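PDB 3LY1: putative histidinol-phosphate aminotransferase from Erwinia carotovora atroseptica, which binds pyridoxal 5'-phosphate and probably acts as an aminotransferase, perhaps on histidinol phosphate. Local coordinates for residues N173-F185 with E203-H215. Sequence-based numbering, arbitrary orientation. Where two conformers were deposited one is given.
Sequences NTMFIVDEAYAEF and ENIILLKTFSKIH. With PLP (pyridoxal-5'-phosphate), chain E; EDO (1,2-ethanediol), chain H.
Phe-176, Val-178 and Glu-180 trade backbone hydrogen bonds with Asn-204, Ile-206 and Leu-208, a ladder of five that zips strands 174-179 and 205-210 together in parallel. Its shortest rung, Val-178 N to Ile-206 O at 2.7 Å, is nearly straight (173°). On the face carrying Ile-177 and Leu-208, packing is apolar and close: CG2 of Ile-177 meets CD1 of Leu-208 at 3.6 Å, and helix 76-88 covers both. In the conformer given, Met-175, a selenomethionine, crosses Ile-206 at about a right angle, its CG 3.7 Å from Ile-206 CD1. On the other face, Leu-207 CD1 presses against the extended chain of Glu-180, whose carboxylate is held by Ser-193 and the Ile-194 amide.

Toward the C-terminal ends of the strands the two segments diverge and waters fill in between them. Lys-209, in its modelled conformer curled at chi3 and chi4, brings NZ within 2.7 Å of Glu-184 OE2, a salt bridge that meets the carboxylate from 44° above its plane; there, water 2 links the same NZ to Glu-180 OE1. Water 4 joins Ala-181 O, Glu-184 OE1 and Ile-214 N. Past this wet patch, Ile-214 CD1 lies over the Phe-185 ring, 4.1 Å from its centroid, in a CH-pi contact.

The strand ends also hold the cofactor. A first torsion of -176° turns the Asp-179 carboxylate to the ring: OD2 accepts from PLP N1 at 2.7 Å and also bonds Tyr-146 OH, while OD1 closes an Asx turn onto Ala-181 N. Tyr-182 OH bonds PLP O3 at 2.5 Å, and Thr-210 and Ser-212 hydroxyls donate to the phosphate. Lys-213 passes obliquely by the Tyr-182 ring, leaving NZ near PLP C4A without a Schiff base and hydrogen-bonded to Tyr-48 OH of the second subunit. Such a cofactor site at the carboxyl ends of parallel strands is characteristic of fold-type I PLP-dependent aminotransferases.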
loop_
_atom_site.group_PDB
_atom_site.type_symbol
_atom_site.label_atom_id
_atom_site.label_comp_id
_atom_site.label_asym_id
_atom_site.label_seq_id
_atom_site.Cartn_x
_atom_site.Cartn_y
_atom_site.Cartn_z
ATOM N N ASN A 173 17.052 -24.293 6.990
ATOM C CA ASN A 173 15.646 -23.947 6.975
ATOM C C ASN A 173 15.313 -22.664 7.728
ATOM O O ASN A 173 14.303 -22.636 8.442
ATOM C CB ASN A 173 14.870 -25.062 7.653
ATOM C CG ASN A 173 14.208 -25.919 6.711
ATOM O OD1 ASN A 173 13.150 -25.559 6.180
ATOM N ND2 ASN A 173 14.797 -27.087 6.469
ATOM N N THR A 174 16.172 -21.651 7.605
ATOM C CA THR A 174 16.039 -20.424 8.375
ATOM C C THR A 174 16.185 -19.202 7.472
ATOM O O THR A 174 17.140 -19.103 6.717
ATOM C CB THR A 174 17.081 -20.399 9.539
ATOM O OG1 THR A 174 16.885 -21.570 10.365
ATOM C CG2 THR A 174 16.939 -19.132 10.397
HETATM N N MSE A 175 15.207 -18.307 7.549
HETATM C CA MSE A 175 15.237 -17.015 6.854
HETATM C C MSE A 175 15.360 -15.921 7.904
HETATM O O MSE A 175 14.612 -15.933 8.905
HETATM C CB MSE A 175 13.953 -16.832 6.042
HETATM C CG MSE A 175 13.755 -15.465 5.426
HETATM SE SE MSE A 175 15.205 -15.101 4.175
HETATM C CE MSE A 175 14.637 -15.998 2.622
ATOM N N PHE A 176 16.273 -14.973 7.671
ATOM C CA PHE A 176 16.516 -13.871 8.569
ATOM C C PHE A 176 15.873 -12.652 7.944
ATOM O O PHE A 176 16.134 -12.343 6.786
ATOM C CB PHE A 176 18.021 -13.613 8.750
ATOM C CG PHE A 176 18.718 -14.655 9.535
ATOM C CD1 PHE A 176 19.188 -15.804 8.919
ATOM C CD2 PHE A 176 18.869 -14.510 10.915
ATOM C CE1 PHE A 176 19.793 -16.822 9.680
ATOM C CE2 PHE A 176 19.477 -15.507 11.673
ATOM C CZ PHE A 176 19.914 -16.668 11.076
ATOM N N ILE A 177 15.016 -11.978 8.694
ATOM C CA ILE A 177 14.509 -10.665 8.322
ATOM C C ILE A 177 15.204 -9.647 9.228
ATOM O O ILE A 177 15.052 -9.682 10.450
ATOM C CB ILE A 177 12.987 -10.549 8.522
ATOM C CG1 ILE A 177 12.199 -11.592 7.706
ATOM C CG2 ILE A 177 12.496 -9.116 8.196
ATOM C CD1 ILE A 177 10.728 -11.751 8.155
ATOM N N VAL A 178 15.940 -8.715 8.626
ATOM C CA VAL A 178 16.677 -7.715 9.357
ATOM C C VAL A 178 16.085 -6.353 9.029
ATOM O O VAL A 178 16.072 -5.941 7.865
ATOM C CB VAL A 178 18.216 -7.717 9.027
ATOM C CG1 VAL A 178 18.975 -6.790 9.964
ATOM C CG2 VAL A 178 18.811 -9.153 9.073
ATOM N N ASP A 179 15.565 -5.685 10.062
ATOM C CA ASP A 179 14.766 -4.466 9.928
ATOM C C ASP A 179 15.619 -3.295 10.365
ATOM O O ASP A 179 15.846 -3.090 11.555
ATOM C CB ASP A 179 13.452 -4.621 10.746
ATOM C CG ASP A 179 12.494 -3.441 10.604
ATOM O OD1 ASP A 179 12.936 -2.324 10.147
ATOM O OD2 ASP A 179 11.275 -3.634 10.989
ATOM N N GLU A 180 16.109 -2.534 9.383
ATOM C CA GLU A 180 17.001 -1.429 9.643
ATOM C C GLU A 180 16.321 -0.086 9.449
ATOM O O GLU A 180 16.945 0.863 8.984
ATOM C CB GLU A 180 18.231 -1.571 8.765
ATOM C CG GLU A 180 19.041 -2.863 9.097
ATOM C CD GLU A 180 20.368 -3.020 8.320
ATOM O OE1 GLU A 180 20.761 -2.130 7.513
ATOM O OE2 GLU A 180 21.026 -4.068 8.549
ATOM N N ALA A 181 15.040 -0.005 9.837
ATOM C CA ALA A 181 14.250 1.235 9.789
ATOM C C ALA A 181 15.044 2.426 10.296
ATOM O O ALA A 181 15.053 3.469 9.653
ATOM C CB ALA A 181 12.946 1.068 10.605
ATOM N N TYR A 182 15.728 2.279 11.440
ATOM C CA TYR A 182 16.377 3.433 12.092
ATOM C C TYR A 182 17.889 3.548 11.878
ATOM O O TYR A 182 18.565 4.293 12.602
ATOM C CB TYR A 182 16.067 3.436 13.600
ATOM C CG TYR A 182 14.577 3.420 13.913
ATOM C CD1 TYR A 182 13.811 4.571 13.885
ATOM C CD2 TYR A 182 13.945 2.236 14.228
ATOM C CE1 TYR A 182 12.426 4.517 14.133
ATOM C CE2 TYR A 182 12.579 2.188 14.501
ATOM C CZ TYR A 182 11.826 3.331 14.447
ATOM O OH TYR A 182 10.456 3.265 14.689
ATOM N N ALA A 183 18.425 2.816 10.913
ATOM C CA ALA A 183 19.881 2.573 10.853
ATOM C C ALA A 183 20.706 3.836 10.563
ATOM O O ALA A 183 21.802 3.969 11.073
ATOM C CB ALA A 183 20.213 1.493 9.843
ATOM N N GLU A 184 20.172 4.787 9.810
ATOM C CA GLU A 184 20.942 5.997 9.506
ATOM C C GLU A 184 21.224 6.933 10.699
ATOM O O GLU A 184 22.105 7.788 10.631
ATOM C CB GLU A 184 20.296 6.775 8.352
ATOM C CG GLU A 184 20.328 6.033 6.997
ATOM C CD GLU A 184 19.155 5.076 6.749
ATOM O OE1 GLU A 184 18.379 4.777 7.676
ATOM O OE2 GLU A 184 19.022 4.598 5.601
ATOM N N PHE A 185 20.500 6.765 11.791
ATOM C CA PHE A 185 20.723 7.543 13.004
ATOM C C PHE A 185 21.889 7.010 13.839
ATOM O O PHE A 185 22.308 7.677 14.785
ATOM C CB PHE A 185 19.464 7.504 13.870
ATOM C CG PHE A 185 18.284 8.204 13.272
ATOM C CD1 PHE A 185 18.260 9.576 13.152
ATOM C CD2 PHE A 185 17.163 7.493 12.894
ATOM C CE1 PHE A 185 17.160 10.228 12.614
ATOM C CE2 PHE A 185 16.064 8.122 12.363
ATOM C CZ PHE A 185 16.053 9.501 12.216
ATOM N N GLU A 203 21.334 -15.809 0.337
ATOM C CA GLU A 203 19.984 -16.202 -0.008
ATOM C C GLU A 203 19.072 -16.386 1.215
ATOM O O GLU A 203 17.919 -16.759 1.065
ATOM C CB GLU A 203 20.047 -17.497 -0.825
ATOM C CG GLU A 203 20.960 -17.319 -2.069
ATOM C CD GLU A 203 21.033 -18.520 -3.003
ATOM O OE1 GLU A 203 20.075 -19.315 -3.062
ATOM O OE2 GLU A 203 22.072 -18.642 -3.688
ATOM N N ASN A 204 19.595 -16.105 2.419
ATOM C CA ASN A 204 18.850 -16.282 3.655
ATOM C C ASN A 204 18.634 -14.975 4.425
ATOM O O ASN A 204 18.416 -14.998 5.645
ATOM C CB ASN A 204 19.538 -17.338 4.527
ATOM C CG ASN A 204 20.903 -16.898 5.087
ATOM O OD1 ASN A 204 21.533 -15.983 4.590
ATOM N ND2 ASN A 204 21.376 -17.614 6.104
ATOM N N ILE A 205 18.689 -13.841 3.726
ATOM C CA ILE A 205 18.488 -12.545 4.363
ATOM C C ILE A 205 17.504 -11.684 3.583
ATOM O O ILE A 205 17.676 -11.500 2.381
ATOM C CB ILE A 205 19.782 -11.685 4.434
ATOM C CG1 ILE A 205 20.974 -12.476 4.949
ATOM C CG2 ILE A 205 19.502 -10.408 5.255
ATOM C CD1 ILE A 205 22.340 -11.709 4.902
ATOM N N ILE A 206 16.510 -11.135 4.292
ATOM C CA ILE A 206 15.642 -10.033 3.827
ATOM C C ILE A 206 15.994 -8.793 4.689
ATOM O O ILE A 206 15.870 -8.798 5.921
ATOM C CB ILE A 206 14.103 -10.433 3.959
ATOM C CG1 ILE A 206 13.775 -11.661 3.102
ATOM C CG2 ILE A 206 13.153 -9.255 3.655
ATOM C CD1 ILE A 206 12.458 -12.485 3.568
ATOM N N LEU A 207 16.487 -7.760 4.031
ATOM C CA LEU A 207 16.691 -6.457 4.633
ATOM C C LEU A 207 15.488 -5.606 4.331
ATOM O O LEU A 207 15.070 -5.477 3.169
ATOM C CB LEU A 207 17.922 -5.795 4.056
ATOM C CG LEU A 207 18.221 -4.341 4.389
ATOM C CD1 LEU A 207 18.321 -4.136 5.914
ATOM C CD2 LEU A 207 19.500 -3.939 3.692
ATOM N N LEU A 208 14.944 -5.002 5.362
ATOM C CA LEU A 208 13.819 -4.086 5.210
ATOM C C LEU A 208 14.272 -2.698 5.589
ATOM O O LEU A 208 14.934 -2.498 6.649
ATOM C CB LEU A 208 12.667 -4.506 6.089
ATOM C CG LEU A 208 12.013 -5.852 5.786
ATOM C CD1 LEU A 208 10.995 -6.110 6.818
ATOM C CD2 LEU A 208 11.431 -5.947 4.317
ATOM N N LYS A 209 13.897 -1.756 4.724
ATOM C CA LYS A 209 14.190 -0.353 4.937
ATOM C C LYS A 209 12.980 0.503 4.585
ATOM O O LYS A 209 12.021 0.038 3.957
ATOM C CB LYS A 209 15.466 0.075 4.174
ATOM C CG LYS A 209 16.776 -0.396 4.898
ATOM C CD LYS A 209 18.068 0.100 4.253
ATOM C CE LYS A 209 18.242 1.615 4.455
ATOM N NZ LYS A 209 18.640 1.982 5.865
ATOM N N THR A 210 12.995 1.746 5.056
ATOM C CA THR A 210 11.848 2.647 4.928
ATOM C C THR A 210 12.345 4.075 4.721
ATOM O O THR A 210 13.434 4.386 5.142
ATOM C CB THR A 210 10.937 2.590 6.160
ATOM O OG1 THR A 210 9.769 3.404 5.935
ATOM C CG2 THR A 210 11.678 3.036 7.411
ATOM N N PHE A 211 11.537 4.913 4.067
ATOM C CA PHE A 211 11.764 6.369 3.985
ATOM C C PHE A 211 11.079 7.149 5.142
ATOM O O PHE A 211 11.083 8.388 5.170
ATOM C CB PHE A 211 11.277 6.886 2.637
ATOM C CG PHE A 211 12.203 6.586 1.483
ATOM C CD1 PHE A 211 12.199 5.352 0.827
ATOM C CD2 PHE A 211 13.080 7.541 1.052
ATOM C CE1 PHE A 211 13.069 5.115 -0.244
ATOM C CE2 PHE A 211 13.942 7.317 -0.033
ATOM C CZ PHE A 211 13.938 6.102 -0.676
ATOM N N SER A 212 10.461 6.427 6.065
ATOM C CA SER A 212 9.598 7.007 7.085
ATOM C C SER A 212 10.387 7.712 8.216
ATOM O O SER A 212 9.788 8.447 8.970
ATOM C CB SER A 212 8.697 5.943 7.702
ATOM O OG SER A 212 7.700 5.497 6.820
ATOM N N LYS A 213 11.695 7.484 8.334
ATOM C CA LYS A 213 12.449 7.919 9.532
ATOM C C LYS A 213 13.502 8.979 9.197
ATOM O O LYS A 213 13.162 10.151 9.170
ATOM C CB LYS A 213 13.004 6.721 10.297
ATOM C CG LYS A 213 11.958 5.590 10.570
ATOM C CD LYS A 213 10.792 5.994 11.459
ATOM C CE LYS A 213 9.740 4.902 11.598
ATOM N NZ LYS A 213 8.604 5.312 12.488
ATOM N N ILE A 214 14.731 8.615 8.862
ATOM C CA ILE A 214 15.723 9.662 8.538
ATOM C C ILE A 214 15.185 10.578 7.419
ATOM O O ILE A 214 15.371 11.810 7.477
ATOM C CB ILE A 214 17.129 9.093 8.170
ATOM C CG1 ILE A 214 18.187 10.210 8.119
ATOM C CG2 ILE A 214 17.112 8.360 6.875
ATOM C CD1 ILE A 214 19.016 10.330 9.353
ATOM N N HIS A 215 14.507 9.985 6.422
ATOM C CA HIS A 215 14.006 10.748 5.286
ATOM C C HIS A 215 12.715 11.500 5.619
ATOM O O HIS A 215 12.213 12.236 4.796
ATOM C CB HIS A 215 13.781 9.845 4.058
ATOM C CG HIS A 215 15.050 9.365 3.402
ATOM N ND1 HIS A 215 15.680 10.075 2.412
ATOM C CD2 HIS A 215 15.787 8.243 3.590
ATOM C CE1 HIS A 215 16.747 9.410 2.009
ATOM N NE2 HIS A 215 16.838 8.298 2.711
HETATM N N1 PLP E . 10.041 -1.325 11.433
HETATM C C2 PLP E . 10.220 -0.692 12.646
HETATM C C2A PLP E . 11.297 -1.198 13.573
HETATM C C3 PLP E . 9.374 0.367 12.976
HETATM O O3 PLP E . 9.538 0.979 14.178
HETATM C C4 PLP E . 8.364 0.770 12.076
HETATM C C4A PLP E . 7.529 1.992 12.357
HETATM O O4A PLP E . 7.015 2.038 13.463
HETATM C C5 PLP E . 8.193 0.106 10.855
HETATM C C6 PLP E . 9.048 -0.958 10.569
HETATM C C5A PLP E . 7.117 0.486 9.861
HETATM O O4P PLP E . 7.232 1.820 9.333
HETATM P P PLP E . 6.740 2.170 7.856
HETATM O O1P PLP E . 5.583 1.322 7.430
HETATM O O2P PLP E . 7.986 1.935 7.044
HETATM O O3P PLP E . 6.399 3.645 7.990
HETATM C C1 EDO H . 16.655 4.659 1.559
HETATM O O1 EDO H . 17.127 3.856 2.635
HETATM C C2 EDO H . 17.815 4.918 0.612
HETATM O O2 EDO H . 18.573 6.000 1.140
HETATM O O HOH W 1 19.846 -19.887 7.010
HETATM O O HOH W 2 20.616 0.304 6.736
HETATM O O HOH W 3 15.315 2.533 6.802
HETATM O O HOH W 4 15.980 5.754 8.703
HETATM O O HOH W 5 16.287 4.670 4.938
#